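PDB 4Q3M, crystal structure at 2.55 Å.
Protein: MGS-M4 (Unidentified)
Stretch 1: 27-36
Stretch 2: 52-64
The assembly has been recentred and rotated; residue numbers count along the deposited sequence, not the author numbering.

Stretch 1, residues 27-36: AYNAVKAALE
Stretch 2 (52-64) EEVGRAIKDSNIP

Two helical segments of one chain pack at a shallow angle. Residues 27-36 are helical, in a helix that begins before the stretch and runs on beyond it; residues 52-59 close a second helix. Their N-to-C directions diverge by 37° (signed crossing angle -37°), and the axes approach to 8.1 Å. The register is marked by Tyr28 and Glu53, whose CA atoms lie 4.8 Å apart. The contact buries 576 Å², both sides summed.

Backbone geometry is regular through both helices (phi -59 to -83°, psi -28 to -50°), with i to i+4 bonds such as Leu35 N to Val31 O at 2.7 Å and Ala57 N to Glu53 O at 3.2 Å. The second helix gives way to a type I turn from Lys59 to Asn62. Asp60 (-77/-1) and Ser61 (-81/-10) precede Asn62, whose positive phi (57/27) breaks the helical path; Ile63 (-110/126) and Pro64 (-48/133) are extended. Ser61, chi1 p, ties the turn back to the helix through OG to Ile58 O at 2.7 Å.

Ala27, Val31 and Leu35, spaced four residues apart, all point their CA-to-CB bonds toward the second stretch. Val31 and Leu35 make the apolar packing, together with Tyr28, while Ala27 CB lies 3.4 Å from Glu53 OE1. Ala57 also points toward its partner: its CB lies 3.7 Å from Val31 CG1 and 3.5 Å from Tyr28 CD1. Val31 (chi1 t) also places CG2 3.9 Å from Val54 CG2, with Val54 likewise t. Leu35 (m, t) reaches the turn, with CD1 3.9 Å from Ser61 CB, while its CB is 4.3 Å from CD1 of Ile63 (m, t).

The Tyr28 ring (chi1 t, chi2 83°) presents its edge to Glu53 O and Arg56 C, the latter 4.1 Å from CE1. Ala57 CB approaches obliquely. Tyr28 OH is 3.7 Å from Asp60 OD2, a proximity too long to count as a hydrogen bond.

Polar links across the contact are weak. The CA-to-CB bond of Glu53 (m, t, chi3 0°) points toward the first stretch, and OE1 accepts weakly from Tyr28 N at 3.4 Å with an N-H...O angle of 137°. Lys32 starts sideways, but chi1 t, chi2 120°, chi3 p and chi4 t bring its end nearer: NZ donates weakly to Asp60 O at 3.3 Å and, within its own helix, to Tyr28 OH at 3.4 Å. A water makes a further weak bridge, donating to Glu36 OE1 at 3.4 Å and Ser61 O at 3.5 Å.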

# COMPACT_ATOMS: atom_id res chain seq x y z
N ALA A 27 19.64 21.43 9.37
CA ALA A 27 20.10 20.38 8.47
C ALA A 27 21.62 20.39 8.39
O ALA A 27 22.25 19.34 8.32
CB ALA A 27 19.49 20.56 7.09
N TYR A 28 22.19 21.59 8.39
CA TYR A 28 23.64 21.76 8.35
C TYR A 28 24.31 21.15 9.59
O TYR A 28 25.26 20.38 9.47
CB TYR A 28 24.01 23.24 8.23
CG TYR A 28 25.48 23.53 8.43
CD1 TYR A 28 26.38 23.39 7.39
CD2 TYR A 28 25.96 23.95 9.67
CE1 TYR A 28 27.73 23.66 7.57
CE2 TYR A 28 27.30 24.21 9.86
CZ TYR A 28 28.18 24.07 8.80
OH TYR A 28 29.52 24.33 8.99
N ASN A 29 23.80 21.51 10.76
CA ASN A 29 24.35 21.03 12.02
C ASN A 29 24.23 19.51 12.16
O ASN A 29 25.17 18.86 12.62
CB ASN A 29 23.66 21.71 13.20
CG ASN A 29 24.02 23.17 13.33
OD1 ASN A 29 25.11 23.59 12.93
ND2 ASN A 29 23.11 23.96 13.88
N ALA A 30 23.09 18.97 11.76
CA ALA A 30 22.82 17.54 11.88
C ALA A 30 23.81 16.71 11.08
O ALA A 30 24.31 15.69 11.56
CB ALA A 30 21.40 17.23 11.45
N VAL A 31 24.10 17.14 9.86
CA VAL A 31 25.01 16.42 8.97
C VAL A 31 26.40 16.28 9.59
O VAL A 31 26.96 15.19 9.63
CB VAL A 31 25.14 17.12 7.60
CG1 VAL A 31 26.29 16.54 6.80
CG2 VAL A 31 23.83 16.99 6.82
N LYS A 32 26.95 17.39 10.08
CA LYS A 32 28.29 17.37 10.67
C LYS A 32 28.30 16.65 12.01
O LYS A 32 29.25 15.92 12.31
CB LYS A 32 28.82 18.79 10.84
CG LYS A 32 30.24 18.84 11.39
CD LYS A 32 31.18 19.53 10.42
CE LYS A 32 30.69 20.93 10.11
NZ LYS A 32 31.67 21.67 9.27
N ALA A 33 27.26 16.85 12.81
CA ALA A 33 27.13 16.16 14.08
C ALA A 33 27.09 14.65 13.85
O ALA A 33 27.49 13.87 14.72
CB ALA A 33 25.88 16.61 14.82
N ALA A 34 26.62 14.26 12.68
CA ALA A 34 26.60 12.86 12.27
C ALA A 34 27.96 12.44 11.71
O ALA A 34 28.49 11.39 12.07
CB ALA A 34 25.51 12.62 11.24
N LEU A 35 28.51 13.27 10.83
CA LEU A 35 29.80 12.99 10.21
C LEU A 35 30.91 12.85 11.25
O LEU A 35 31.78 11.99 11.12
CB LEU A 35 30.16 14.08 9.20
CG LEU A 35 29.45 14.03 7.84
CD1 LEU A 35 29.80 15.25 7.00
CD2 LEU A 35 29.79 12.75 7.10
N GLU A 36 30.87 13.70 12.27
CA GLU A 36 31.83 13.62 13.37
C GLU A 36 31.59 12.36 14.20
O GLU A 36 32.52 11.78 14.75
CB GLU A 36 31.74 14.86 14.26
CG GLU A 36 32.17 16.15 13.58
CD GLU A 36 31.95 17.36 14.46
OE1 GLU A 36 32.32 18.48 14.04
OE2 GLU A 36 31.40 17.20 15.57
N GLU A 52 21.65 22.42 -0.21
CA GLU A 52 22.63 23.48 -0.02
C GLU A 52 23.35 23.34 1.32
O GLU A 52 24.58 23.37 1.37
CB GLU A 52 21.95 24.85 -0.12
CG GLU A 52 21.43 25.18 -1.51
CD GLU A 52 20.97 26.63 -1.62
OE1 GLU A 52 21.65 27.51 -1.05
OE2 GLU A 52 19.95 26.88 -2.28
N GLU A 53 22.58 23.19 2.39
CA GLU A 53 23.14 23.08 3.73
C GLU A 53 23.87 21.75 3.94
O GLU A 53 24.88 21.69 4.64
CB GLU A 53 22.05 23.24 4.79
CG GLU A 53 21.42 24.62 4.82
CD GLU A 53 20.44 24.79 5.96
OE1 GLU A 53 20.26 23.83 6.73
OE2 GLU A 53 19.87 25.89 6.09
N VAL A 54 23.35 20.69 3.33
CA VAL A 54 23.98 19.38 3.41
C VAL A 54 25.33 19.38 2.70
O VAL A 54 26.33 18.90 3.24
CB VAL A 54 23.08 18.28 2.81
CG1 VAL A 54 23.87 16.98 2.63
CG2 VAL A 54 21.86 18.05 3.68
N GLY A 55 25.36 19.95 1.50
CA GLY A 55 26.56 19.99 0.69
C GLY A 55 27.70 20.78 1.30
O GLY A 55 28.87 20.42 1.15
N ARG A 56 27.37 21.87 2.00
CA ARG A 56 28.38 22.72 2.61
C ARG A 56 28.89 22.11 3.92
O ARG A 56 30.04 22.35 4.31
CB ARG A 56 27.82 24.12 2.86
CG ARG A 56 27.60 24.92 1.59
CD ARG A 56 27.10 26.32 1.90
NE ARG A 56 26.83 27.08 0.67
CZ ARG A 56 25.72 26.96 -0.04
NH1 ARG A 56 24.78 26.12 0.35
NH2 ARG A 56 25.55 27.68 -1.14
N ALA A 57 28.05 21.34 4.59
CA ALA A 57 28.45 20.65 5.81
C ALA A 57 29.46 19.56 5.49
O ALA A 57 30.32 19.24 6.31
CB ALA A 57 27.24 20.07 6.51
N ILE A 58 29.36 19.00 4.28
CA ILE A 58 30.27 17.97 3.83
C ILE A 58 31.65 18.56 3.51
O ILE A 58 32.68 17.95 3.81
CB ILE A 58 29.71 17.24 2.59
CG1 ILE A 58 28.42 16.51 2.95
CG2 ILE A 58 30.73 16.26 2.03
CD1 ILE A 58 27.75 15.82 1.79
N LYS A 59 31.66 19.75 2.91
CA LYS A 59 32.91 20.43 2.59
C LYS A 59 33.70 20.79 3.84
O LYS A 59 34.90 20.50 3.93
CB LYS A 59 32.64 21.70 1.77
CG LYS A 59 32.33 21.46 0.30
CD LYS A 59 32.52 22.74 -0.50
CE LYS A 59 32.05 22.58 -1.93
NZ LYS A 59 32.71 21.43 -2.61
N ASP A 60 33.04 21.43 4.79
CA ASP A 60 33.70 21.98 5.97
C ASP A 60 34.07 20.91 7.00
O ASP A 60 34.66 21.23 8.04
CB ASP A 60 32.82 23.04 6.62
CG ASP A 60 32.60 24.25 5.74
OD1 ASP A 60 33.43 24.48 4.83
OD2 ASP A 60 31.61 24.97 5.95
N SER A 61 33.74 19.66 6.72
CA SER A 61 33.97 18.58 7.67
C SER A 61 35.42 18.08 7.65
O SER A 61 35.82 17.29 8.51
CB SER A 61 33.02 17.41 7.40
OG SER A 61 33.33 16.79 6.16
N ASN A 62 36.18 18.53 6.66
CA ASN A 62 37.56 18.08 6.44
C ASN A 62 37.66 16.57 6.26
O ASN A 62 38.68 15.96 6.55
CB ASN A 62 38.46 18.52 7.60
CG ASN A 62 38.52 20.02 7.75
OD1 ASN A 62 38.18 20.77 6.84
ND2 ASN A 62 38.98 20.48 8.91
N ILE A 63 36.57 15.97 5.77
CA ILE A 63 36.55 14.54 5.47
C ILE A 63 36.49 14.34 3.96
O ILE A 63 35.62 14.90 3.29
CB ILE A 63 35.34 13.84 6.13
CG1 ILE A 63 35.44 13.94 7.65
CG2 ILE A 63 35.26 12.38 5.70
CD1 ILE A 63 34.34 13.22 8.39
N PRO A 64 37.43 13.54 3.42
CA PRO A 64 37.54 13.26 1.98
C PRO A 64 36.21 12.88 1.34
O PRO A 64 35.49 12.04 1.87
CB PRO A 64 38.54 12.10 1.93
CG PRO A 64 39.40 12.32 3.12
CD PRO A 64 38.50 12.87 4.19
O HOH W 1 34.68 17.38 11.79